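Local coordinates for protein beta-mannosidase (Trichoderma harzianum, PDB 4CVU) that probably hydrolyses beta-mannosides, releasing mannose from their non-reducing ends, as a fungal beta-mannosidase of glycoside hydrolase family 2, at residues F408-S413 with L896-D901; S703-L708 with R735-V740; W726-Y731 with Y886-H891; K873-E878 with K926-V931. One frame throughout, in Å; residues are numbered along the deposited sequence.

Interaction 1. Residues F408-S413 with L896-D901. With NA (sodium ion), chain B; CD (cadmium ion), chain T.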
# COMPACT_ATOMS: atom_id res chain seq x y z
N PHE A 408 5.87 -4.79 26.92
CA PHE A 408 5.92 -4.74 28.40
C PHE A 408 6.28 -3.36 28.94
O PHE A 408 5.72 -2.95 29.95
CB PHE A 408 6.78 -5.85 28.99
CG PHE A 408 6.02 -7.12 29.21
CD1 PHE A 408 5.32 -7.33 30.41
CD2 PHE A 408 5.96 -8.08 28.21
CE1 PHE A 408 4.64 -8.53 30.62
CE2 PHE A 408 5.25 -9.26 28.41
CZ PHE A 408 4.58 -9.47 29.61
N ASP A 409 7.14 -2.62 28.23
CA ASP A 409 7.38 -1.23 28.61
C ASP A 409 6.05 -0.46 28.68
O ASP A 409 5.85 0.30 29.58
CB ASP A 409 8.16 -0.45 27.60
CG ASP A 409 9.60 -0.90 27.44
OD1 ASP A 409 10.20 -1.61 28.26
OD2 ASP A 409 10.17 -0.44 26.49
N SER A 410 5.18 -0.64 27.67
CA SER A 410 3.90 0.10 27.59
C SER A 410 2.94 -0.33 28.70
O SER A 410 2.11 0.46 29.17
CB SER A 410 3.26 -0.12 26.20
OG SER A 410 4.02 0.51 25.17
N VAL A 411 3.03 -1.61 29.09
CA VAL A 411 2.23 -2.17 30.21
C VAL A 411 2.62 -1.50 31.56
O VAL A 411 1.76 -1.06 32.34
CB VAL A 411 2.40 -3.71 30.30
CG1 VAL A 411 1.86 -4.27 31.64
CG2 VAL A 411 1.69 -4.43 29.15
N GLU A 412 3.91 -1.48 31.84
CA GLU A 412 4.42 -0.84 33.08
C GLU A 412 4.05 0.64 33.14
O GLU A 412 3.52 1.15 34.17
CB GLU A 412 5.93 -0.99 33.17
CG GLU A 412 6.39 -2.44 33.19
CD GLU A 412 7.66 -2.60 33.99
OE1 GLU A 412 7.58 -2.36 35.21
OE2 GLU A 412 8.72 -2.93 33.38
N SER A 413 4.25 1.31 32.00
CA SER A 413 4.01 2.74 31.92
C SER A 413 2.56 3.14 32.18
O SER A 413 2.29 4.28 32.57
CB SER A 413 4.40 3.30 30.59
OG SER A 413 4.44 4.71 30.67
N LEU A 896 9.21 4.34 17.33
CA LEU A 896 8.37 3.62 18.28
C LEU A 896 8.58 4.13 19.71
O LEU A 896 9.69 4.42 20.09
CB LEU A 896 8.69 2.13 18.19
CG LEU A 896 8.42 1.50 16.81
CD1 LEU A 896 9.00 0.09 16.74
CD2 LEU A 896 6.93 1.49 16.53
N GLY A 897 7.50 4.25 20.49
CA GLY A 897 7.57 4.73 21.84
C GLY A 897 6.28 5.33 22.33
O GLY A 897 5.22 5.07 21.78
N PHE A 898 6.38 6.17 23.35
CA PHE A 898 5.22 6.83 23.91
C PHE A 898 5.65 8.06 24.73
O PHE A 898 6.74 8.08 25.30
CB PHE A 898 4.37 5.85 24.73
CG PHE A 898 5.17 5.03 25.71
CD1 PHE A 898 5.49 5.54 26.97
CD2 PHE A 898 5.61 3.75 25.38
CE1 PHE A 898 6.22 4.79 27.89
CE2 PHE A 898 6.35 2.99 26.29
CZ PHE A 898 6.67 3.53 27.55
N PHE A 899 4.77 9.04 24.79
CA PHE A 899 4.98 10.27 25.57
C PHE A 899 4.65 10.00 27.05
O PHE A 899 3.88 9.10 27.38
CB PHE A 899 4.09 11.39 25.03
CG PHE A 899 4.40 11.79 23.62
CD1 PHE A 899 5.41 12.74 23.35
CD2 PHE A 899 3.70 11.25 22.54
CE1 PHE A 899 5.73 13.11 22.05
CE2 PHE A 899 4.02 11.62 21.23
CZ PHE A 899 5.02 12.56 20.99
N ASP A 900 5.20 10.84 27.94
CA ASP A 900 4.96 10.66 29.38
C ASP A 900 3.60 11.18 29.79
O ASP A 900 3.15 10.97 30.91
CB ASP A 900 6.08 11.26 30.23
CG ASP A 900 6.09 12.78 30.22
OD1 ASP A 900 5.04 13.42 30.01
OD2 ASP A 900 7.19 13.35 30.48
N ASP A 901 2.94 11.87 28.86
CA ASP A 901 1.55 12.26 29.05
C ASP A 901 0.96 12.63 27.69
O ASP A 901 1.70 12.95 26.76
CB ASP A 901 1.44 13.48 29.97
CG ASP A 901 0.06 13.59 30.61
OD1 ASP A 901 -0.70 12.60 30.56
OD2 ASP A 901 -0.27 14.66 31.13
NA NA B . 12.40 -0.67 26.52
CD CD T . 9.76 -1.68 36.26
O HOH W 1 11.08 -2.56 34.82
O HOH W 2 8.58 -0.57 37.92
O HOH W 3 13.06 -0.72 23.77
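The phenyl ring of F898 is the flat group that meets D409, S410 and S413 on helix 401-413, and all three approach it obliquely. The two serines lie along different flanks of the ring: S410 OG is 3.6 Å from F898 CE2, and S413 OG is 3.3 Å from F898 CE1. The far end of the ring faces the helix backbone, with F898 CZ 3.9 Å from D409 O. W726 stacks on F898 as a further aromatic layer. With F898 CG between its own backbone N and carbonyl carbon (chi1 48°), the ring projects from the strand toward the helix. The serine hydroxyls are not left to the ring alone, since S410 OG pairs with NE1 of W726 and S413 OG with R734. On the helix side the ring thus packs against two serines whose hydroxyls are bonded elsewhere, while W726 and Y731 add aromatic neighbours.

The helix also carries two metal ligands. D409 holds a sodium ion chiefly through OD2, at 2.2 Å, with OD1 at 3.0 Å from the ion, and its carboxylate is also bonded to Q919 and R439. One turn on, E412 OE1 coordinates a cadmium ion at 2.5 Å.

Helix 408-413 and strand 896-899 run nearly parallel, at 8°, with their axes 9.6 Å apart. Helix 401-413 belongs to what is probably the central (beta/alpha) barrel, as in other family 2 enzymes. Strand 895-899 is an outer strand of the four-stranded sheet of the Ig-fold domain, bonded to strand 911-921, while helix 729-736 supplies Y731 and R734 beside F898.

Interaction 2. Residues S703-L708 with R735-V740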
# COMPACT_ATOMS: atom_id res chain seq x y z
N SER A 703 -9.43 -4.22 37.89
CA SER A 703 -9.82 -3.68 36.62
C SER A 703 -8.88 -4.20 35.56
O SER A 703 -7.69 -3.81 35.57
CB SER A 703 -9.71 -2.18 36.64
OG SER A 703 -9.98 -1.61 35.37
N LEU A 704 -9.41 -5.03 34.66
CA LEU A 704 -8.65 -5.47 33.45
C LEU A 704 -9.45 -5.13 32.22
O LEU A 704 -10.38 -5.84 31.83
CB LEU A 704 -8.37 -6.98 33.50
CG LEU A 704 -7.72 -7.56 34.76
CD1 LEU A 704 -7.61 -9.08 34.70
CD2 LEU A 704 -6.37 -6.95 35.04
N TYR A 705 -9.11 -4.03 31.58
CA TYR A 705 -9.88 -3.63 30.40
C TYR A 705 -9.67 -4.56 29.20
O TYR A 705 -8.63 -5.24 29.05
CB TYR A 705 -9.66 -2.15 30.08
CG TYR A 705 -8.29 -1.73 29.49
CD1 TYR A 705 -7.95 -2.03 28.18
CD2 TYR A 705 -7.39 -0.97 30.24
CE1 TYR A 705 -6.74 -1.59 27.64
CE2 TYR A 705 -6.19 -0.53 29.71
CZ TYR A 705 -5.86 -0.84 28.41
OH TYR A 705 -4.66 -0.41 27.86
N TRP A 706 -10.69 -4.60 28.35
CA TRP A 706 -10.64 -5.33 27.08
C TRP A 706 -10.37 -4.31 25.98
O TRP A 706 -11.21 -3.45 25.73
CB TRP A 706 -11.98 -6.10 26.82
CG TRP A 706 -11.76 -6.94 25.62
CD1 TRP A 706 -11.90 -6.57 24.34
CD2 TRP A 706 -11.17 -8.25 25.59
NE1 TRP A 706 -11.49 -7.54 23.50
CE2 TRP A 706 -11.03 -8.60 24.24
CE3 TRP A 706 -10.78 -9.16 26.57
CZ2 TRP A 706 -10.52 -9.80 23.85
CZ3 TRP A 706 -10.26 -10.37 26.18
CH2 TRP A 706 -10.12 -10.69 24.82
N GLN A 707 -9.22 -4.34 25.28
CA GLN A 707 -8.16 -5.32 25.34
C GLN A 707 -6.87 -4.52 25.24
O GLN A 707 -6.89 -3.34 24.84
CB GLN A 707 -8.24 -6.29 24.15
CG GLN A 707 -8.18 -5.62 22.79
CD GLN A 707 -8.67 -6.48 21.64
OE1 GLN A 707 -9.86 -6.69 21.48
NE2 GLN A 707 -7.74 -6.95 20.80
N LEU A 708 -5.76 -5.11 25.66
CA LEU A 708 -4.53 -4.36 25.69
C LEU A 708 -4.15 -4.03 24.28
O LEU A 708 -3.85 -2.87 23.96
CB LEU A 708 -3.40 -5.17 26.36
CG LEU A 708 -1.95 -4.62 26.15
CD1 LEU A 708 -1.73 -3.37 26.94
CD2 LEU A 708 -0.95 -5.63 26.61
N ARG A 735 -3.31 7.42 33.72
CA ARG A 735 -3.63 8.39 34.75
C ARG A 735 -4.63 7.79 35.68
O ARG A 735 -4.56 7.97 36.91
CB ARG A 735 -4.21 9.70 34.19
CG ARG A 735 -3.18 10.64 33.56
CD ARG A 735 -3.81 12.04 33.38
NE ARG A 735 -4.89 12.06 32.40
CZ ARG A 735 -4.73 12.25 31.09
NH1 ARG A 735 -3.51 12.47 30.57
NH2 ARG A 735 -5.78 12.23 30.29
N THR A 736 -5.58 7.06 35.09
CA THR A 736 -6.67 6.51 35.89
C THR A 736 -6.23 5.25 36.68
O THR A 736 -6.96 4.81 37.55
CB THR A 736 -7.92 6.22 35.02
OG1 THR A 736 -8.07 7.23 34.04
CG2 THR A 736 -9.19 6.16 35.86
N TYR A 737 -5.08 4.67 36.34
CA TYR A 737 -4.48 3.58 37.10
C TYR A 737 -3.36 4.07 38.08
O TYR A 737 -2.60 3.29 38.64
CB TYR A 737 -3.93 2.49 36.15
CG TYR A 737 -4.96 1.51 35.56
CD1 TYR A 737 -6.20 1.29 36.14
CD2 TYR A 737 -4.64 0.74 34.45
CE1 TYR A 737 -7.10 0.35 35.63
CE2 TYR A 737 -5.53 -0.20 33.94
CZ TYR A 737 -6.78 -0.37 34.53
OH TYR A 737 -7.68 -1.29 34.02
N GLU A 738 -3.24 5.38 38.26
CA GLU A 738 -2.27 5.90 39.22
C GLU A 738 -2.68 5.48 40.65
O GLU A 738 -3.85 5.18 40.93
CB GLU A 738 -2.16 7.43 39.11
CG GLU A 738 -1.37 7.91 37.90
CD GLU A 738 -0.97 9.35 37.99
OE1 GLU A 738 -0.28 9.68 38.96
OE2 GLU A 738 -1.34 10.17 37.16
N HIS A 739 -1.69 5.43 41.54
CA HIS A 739 -1.91 4.96 42.92
C HIS A 739 -3.00 5.73 43.64
O HIS A 739 -3.83 5.14 44.29
CB HIS A 739 -0.61 4.97 43.72
CG HIS A 739 0.40 4.00 43.22
ND1 HIS A 739 0.23 2.63 43.29
CD2 HIS A 739 1.60 4.20 42.63
CE1 HIS A 739 1.29 2.03 42.76
NE2 HIS A 739 2.14 2.96 42.36
N VAL A 740 -3.00 7.06 43.51
CA VAL A 740 -3.96 7.94 44.15
C VAL A 740 -4.55 8.87 43.08
O VAL A 740 -3.82 9.60 42.41
CB VAL A 740 -3.26 8.78 45.25
CG1 VAL A 740 -4.25 9.55 46.10
CG2 VAL A 740 -2.41 7.89 46.15
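Strand 703-705 passes the end of helix 729-736 with the CA atoms of S703 and Y737 9.0 Å apart, and Y737 is the first residue beyond the helix to leave helical backbone angles. In the (beta/alpha) barrel expected of the catalytic domain in this family, the pair joins the last barrel strand to the helix that follows it. The touching is done by the outer end of the Y737 ring. With CG anti to the carbonyl carbon (chi1 -79°), Y737 sends its phenol from the helix end toward the strand, where S703 meets it at the edge, near the ring plane. S703 OG donates a hydrogen bond to Y737 OH over 2.7 Å, and S703 CB packs 3.8 Å from Y737 CE1. The polar contact is buried, with I687 of helix 664-692 touching both side chains.

Y705, two residues along the same side of the strand, adds an apolar contact. Its CD2 lies 4.2 Å from Y737 CE2, and Y737 OH comes to the edge of the Y705 ring. The Y705 hydroxyl itself turns to NE2 of Q414. Backbone bonds to A384, G386 and N388 hold strand 702-705 parallel to strand 380-389, as expected where the last strand of such a barrel returns to the first. Beyond Y705 the peptide between W706 and Q707 is cis, a feature known after the last barrel strand of many clan GH-A enzymes. Across it the two side chains meet: Q707 CB lies over one face of the indole, toward its rim, and W706 NE1 makes a weak, strongly bent hydrogen bond to Q707 OE1 (2.7 Å, 119° at the hydrogen).

Interaction 3. Residues W726-Y731 with Y886-H891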
# COMPACT_ATOMS: atom_id res chain seq x y z
N TRP A 726 0.47 3.82 20.72
CA TRP A 726 -0.59 4.15 21.67
C TRP A 726 -1.76 4.89 21.03
O TRP A 726 -1.59 5.92 20.40
CB TRP A 726 0.01 4.99 22.77
CG TRP A 726 0.87 4.23 23.71
CD1 TRP A 726 1.65 3.20 23.42
CD2 TRP A 726 0.97 4.43 25.12
NE1 TRP A 726 2.30 2.74 24.55
CE2 TRP A 726 1.90 3.49 25.61
CE3 TRP A 726 0.43 5.36 26.01
CZ2 TRP A 726 2.24 3.40 26.94
CZ3 TRP A 726 0.79 5.29 27.34
CH2 TRP A 726 1.67 4.28 27.80
N LYS A 727 -2.97 4.39 21.25
CA LYS A 727 -4.18 5.14 21.06
C LYS A 727 -4.26 6.17 22.17
O LYS A 727 -3.33 6.31 22.97
CB LYS A 727 -5.42 4.22 21.12
CG LYS A 727 -5.47 3.15 20.04
CD LYS A 727 -6.87 2.57 19.89
CE LYS A 727 -6.88 1.42 18.87
NZ LYS A 727 -8.15 0.65 18.72
N VAL A 728 -5.38 6.90 22.20
CA VAL A 728 -5.70 7.80 23.28
C VAL A 728 -5.91 7.00 24.58
O VAL A 728 -5.50 7.46 25.63
CB VAL A 728 -6.92 8.68 22.99
CG1 VAL A 728 -7.27 9.59 24.17
CG2 VAL A 728 -6.67 9.55 21.78
N LEU A 729 -6.51 5.80 24.49
CA LEU A 729 -6.86 5.00 25.68
C LEU A 729 -5.75 4.79 26.74
O LEU A 729 -5.95 5.04 27.91
CB LEU A 729 -7.40 3.64 25.26
CG LEU A 729 -7.62 2.61 26.38
CD1 LEU A 729 -8.62 3.12 27.42
CD2 LEU A 729 -8.12 1.36 25.70
N PRO A 730 -4.60 4.31 26.33
CA PRO A 730 -3.55 4.01 27.31
C PRO A 730 -3.02 5.22 28.04
O PRO A 730 -2.48 5.03 29.13
CB PRO A 730 -2.44 3.31 26.44
CG PRO A 730 -2.80 3.63 25.05
CD PRO A 730 -4.29 3.81 24.99
N TYR A 731 -3.06 6.41 27.42
CA TYR A 731 -2.68 7.66 28.08
C TYR A 731 -3.65 7.99 29.19
O TYR A 731 -3.25 8.43 30.28
CB TYR A 731 -2.63 8.80 27.08
CG TYR A 731 -1.43 8.75 26.16
CD1 TYR A 731 -0.16 9.01 26.65
CD2 TYR A 731 -1.56 8.41 24.82
CE1 TYR A 731 0.95 8.95 25.80
CE2 TYR A 731 -0.45 8.36 23.99
CZ TYR A 731 0.80 8.63 24.51
OH TYR A 731 1.91 8.61 23.68
N TYR A 886 -8.09 18.07 25.44
CA TYR A 886 -7.69 16.84 24.80
C TYR A 886 -6.49 17.17 23.91
O TYR A 886 -6.52 16.83 22.75
CB TYR A 886 -8.78 16.22 23.90
CG TYR A 886 -10.01 15.79 24.67
CD1 TYR A 886 -10.07 14.57 25.28
CD2 TYR A 886 -11.08 16.62 24.79
CE1 TYR A 886 -11.21 14.16 26.03
CE2 TYR A 886 -12.23 16.24 25.53
CZ TYR A 886 -12.27 15.00 26.12
OH TYR A 886 -13.40 14.56 26.88
N THR A 887 -5.51 17.88 24.47
CA THR A 887 -4.25 18.20 23.74
C THR A 887 -3.56 16.93 23.40
O THR A 887 -3.43 16.07 24.27
CB THR A 887 -3.37 19.06 24.66
OG1 THR A 887 -4.15 20.15 25.18
CG2 THR A 887 -2.14 19.63 23.94
N TRP A 888 -3.00 16.81 22.17
CA TRP A 888 -2.65 15.50 21.67
C TRP A 888 -1.43 15.64 20.80
O TRP A 888 -1.52 16.32 19.80
CB TRP A 888 -3.80 14.91 20.82
CG TRP A 888 -3.50 13.55 20.26
CD1 TRP A 888 -3.23 13.24 18.94
CD2 TRP A 888 -3.36 12.33 21.00
NE1 TRP A 888 -2.98 11.88 18.82
CE2 TRP A 888 -3.04 11.31 20.07
CE3 TRP A 888 -3.52 12.00 22.34
CZ2 TRP A 888 -2.85 10.00 20.45
CZ3 TRP A 888 -3.32 10.68 22.72
CH2 TRP A 888 -2.99 9.70 21.79
N LEU A 889 -0.37 14.96 21.19
CA LEU A 889 0.87 14.88 20.43
C LEU A 889 0.85 13.62 19.64
O LEU A 889 0.43 12.59 20.16
CB LEU A 889 2.04 14.85 21.39
CG LEU A 889 2.18 16.12 22.26
CD1 LEU A 889 2.87 15.77 23.56
CD2 LEU A 889 2.96 17.16 21.53
N THR A 890 1.32 13.68 18.39
CA THR A 890 1.31 12.57 17.53
C THR A 890 2.75 12.43 17.07
O THR A 890 3.23 13.36 16.48
CB THR A 890 0.44 12.81 16.25
OG1 THR A 890 -0.91 13.11 16.63
CG2 THR A 890 0.46 11.57 15.37
N HIS A 891 3.41 11.31 17.40
CA HIS A 891 4.75 10.99 16.84
C HIS A 891 4.62 10.41 15.43
O HIS A 891 3.61 9.80 15.10
CB HIS A 891 5.49 10.05 17.80
CG HIS A 891 5.01 8.63 17.79
ND1 HIS A 891 5.47 7.70 16.89
CD2 HIS A 891 4.14 7.98 18.59
CE1 HIS A 891 4.90 6.54 17.12
NE2 HIS A 891 4.08 6.69 18.15
O HOH W 4 3.01 5.51 20.63
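W888, on a strand of the Ig-fold domain, pushes the six-membered ring of its indole against V728 and Y731, in the segment leading into helix 729-736 of the presumed catalytic barrel, making this a buried interface between domains. The apolar contacts come first. V728 CG2 sits over one face of the indole in a CH-pi contact, 3.8 Å from the ring centroid and 19° off its normal. Y731 comes from another direction, with its plane almost perpendicular to the indole (88°) and CD2 3.6 Å from W888 CZ3. W888 CG stands anti to the backbone N (chi1 180°), which turns the indole toward V728 and Y731. Within the barrel segment W726 CE3 lies over the centre of the Y731 ring, supporting it from one face. At the indole edge, K727 O makes a van der Waals approach, 3.6 Å from W888 CH2.

Polar contacts border this patch. The Y731 hydroxyl is hydrogen-bonded to F899 N, so the same side chain also joins the helix to strand 895-899. Water completes the set: one molecule accepts from W726 N at 3.1 Å and bonds to H891 NE2 at 2.9 Å.

Interaction 4. Residues K873-E878 with K926-V931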
# COMPACT_ATOMS: atom_id res chain seq x y z
N LYS A 873 15.64 16.75 26.30
CA LYS A 873 14.80 15.76 25.61
C LYS A 873 13.32 15.89 25.96
O LYS A 873 12.58 14.91 25.95
CB LYS A 873 15.32 14.34 25.86
CG LYS A 873 16.78 14.16 25.46
CD LYS A 873 17.06 12.69 25.20
CE LYS A 873 18.49 12.29 25.50
NZ LYS A 873 18.60 10.85 25.85
N LYS A 874 12.89 17.11 26.21
CA LYS A 874 11.51 17.41 26.50
C LYS A 874 10.90 18.22 25.34
O LYS A 874 11.60 19.02 24.66
CB LYS A 874 11.41 18.20 27.80
CG LYS A 874 11.80 17.42 29.05
CD LYS A 874 10.63 16.64 29.66
CE LYS A 874 10.84 16.39 31.14
NZ LYS A 874 11.83 15.31 31.30
N PHE A 875 9.60 17.98 25.11
CA PHE A 875 8.79 18.84 24.28
C PHE A 875 8.14 19.83 25.21
O PHE A 875 7.68 19.45 26.30
CB PHE A 875 7.70 18.03 23.54
CG PHE A 875 8.22 17.14 22.47
CD1 PHE A 875 8.40 17.60 21.17
CD2 PHE A 875 8.55 15.83 22.76
CE1 PHE A 875 8.90 16.78 20.18
CE2 PHE A 875 9.05 15.00 21.78
CZ PHE A 875 9.22 15.48 20.49
N THR A 876 8.11 21.09 24.82
CA THR A 876 7.32 22.06 25.54
C THR A 876 6.08 22.38 24.71
O THR A 876 6.18 22.69 23.54
CB THR A 876 8.14 23.33 25.93
OG1 THR A 876 9.09 22.99 26.95
CG2 THR A 876 7.25 24.42 26.45
N VAL A 877 4.93 22.33 25.38
CA VAL A 877 3.62 22.55 24.79
C VAL A 877 2.98 23.73 25.50
O VAL A 877 2.93 23.75 26.72
CB VAL A 877 2.70 21.31 25.01
CG1 VAL A 877 1.39 21.47 24.26
CG2 VAL A 877 3.42 20.06 24.58
N GLU A 878 2.52 24.73 24.76
CA GLU A 878 1.93 25.91 25.37
C GLU A 878 0.65 26.35 24.69
O GLU A 878 0.63 26.53 23.50
CB GLU A 878 2.95 27.07 25.38
CG GLU A 878 2.60 28.19 26.34
CD GLU A 878 3.51 29.41 26.20
OE1 GLU A 878 4.50 29.36 25.40
OE2 GLU A 878 3.24 30.42 26.87
N LYS A 926 15.61 12.80 13.38
CA LYS A 926 14.79 13.90 12.83
C LYS A 926 13.31 13.81 13.18
O LYS A 926 12.57 14.71 12.85
CB LYS A 926 14.91 13.97 11.32
CG LYS A 926 16.34 14.13 10.84
CD LYS A 926 16.37 14.75 9.44
CE LYS A 926 17.80 15.05 9.00
NZ LYS A 926 18.36 16.28 9.68
N TRP A 927 12.88 12.71 13.76
CA TRP A 927 11.46 12.51 14.14
C TRP A 927 10.87 13.60 15.03
O TRP A 927 9.64 13.81 15.04
CB TRP A 927 11.29 11.16 14.83
CG TRP A 927 11.99 11.05 16.16
CD1 TRP A 927 13.30 10.68 16.38
CD2 TRP A 927 11.43 11.31 17.44
NE1 TRP A 927 13.58 10.70 17.73
CE2 TRP A 927 12.45 11.08 18.40
CE3 TRP A 927 10.15 11.70 17.88
CZ2 TRP A 927 12.23 11.25 19.76
CZ3 TRP A 927 9.95 11.89 19.26
CH2 TRP A 927 10.97 11.65 20.18
N THR A 928 11.73 14.23 15.85
CA THR A 928 11.30 15.28 16.79
C THR A 928 10.71 16.48 16.06
O THR A 928 9.74 17.07 16.52
CB THR A 928 12.47 15.79 17.68
OG1 THR A 928 13.55 16.30 16.86
CG2 THR A 928 12.97 14.67 18.53
N GLU A 929 11.27 16.79 14.90
CA GLU A 929 10.78 17.84 14.01
C GLU A 929 9.47 17.51 13.32
O GLU A 929 8.84 18.42 12.78
CB GLU A 929 11.78 18.10 12.88
CG GLU A 929 13.16 18.51 13.34
CD GLU A 929 14.16 18.46 12.20
OE1 GLU A 929 13.74 18.43 11.02
OE2 GLU A 929 15.38 18.47 12.48
N GLN A 930 9.10 16.23 13.28
CA GLN A 930 7.88 15.79 12.59
C GLN A 930 6.76 15.57 13.59
O GLN A 930 5.65 15.26 13.22
CB GLN A 930 8.12 14.51 11.80
CG GLN A 930 9.33 14.59 10.85
CD GLN A 930 10.02 13.23 10.66
OE1 GLN A 930 9.45 12.17 11.01
NE2 GLN A 930 11.26 13.24 10.12
N VAL A 931 7.04 15.74 14.88
CA VAL A 931 5.97 15.57 15.87
C VAL A 931 5.01 16.72 15.71
O VAL A 931 5.45 17.84 15.46
CB VAL A 931 6.52 15.56 17.29
CG1 VAL A 931 5.39 15.56 18.33
CG2 VAL A 931 7.43 14.36 17.50
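F875 CG lies anti to the carbonyl carbon (chi1 -70°), which aims the phenyl ring from its strand at the loop 926-931, where W927, T928 and V931 receive it. W927 has CG between its backbone N and carbonyl carbon (chi1 66°), which turns the indole to the phenyl rim. There W927 CZ3 meets F875 CZ at 3.9 Å, in the plane of the phenyl ring. The carbonyl T928 O is also at that edge, 3.8 Å from F875 CE1. The V931 side chain points back toward the phenyl ring, its CG2 oblique to it and 3.7 Å from F875 CZ. Inside the loop, T928 CG2 covers the centre of one indole face, 3.6 Å above the plane, so the tryptophan is packed both by its neighbour in sequence and by the phenyl ring.

The loop coils into a short turn, held by bonds such as Q930 N to W927 O at 3.0 Å, without forming a regular helix. All the joining groups are hydrocarbon or backbone, and no hydrogen bond crosses between the segments.

In the Ig-like fold this loop carries the chain from strand 911-921 to strand 932-934 of the other sheet. F875 belongs to strand 874-879, which lies between 864-869 and 911-921, and the W927 indole is bordered by F916, P892 and V895.

Interactions 1 to 4 trace a path from the presumed catalytic barrel into the Ig-fold domain. Interaction 2 lies within that barrel, interactions 1 and 3 join it to the Ig-fold domain, and interaction 4 lies wholly inside the latter. Centres of 1 and 3 are about 11 Å apart; those of 2 and 4 are about 27 Å apart. Interactions 2 and 3 both use helix 729-736, and interactions 1 and 4 reach the same four-stranded sheet. Along the chain, 2 and 3 are nested in the loop closed by 1, while 4 crosses both 1 and 3. The salt bridge D901 to R735 and the packing of F899 on F875 link neighbouring contacts, so the contacts adjoin one another where the two domains meet.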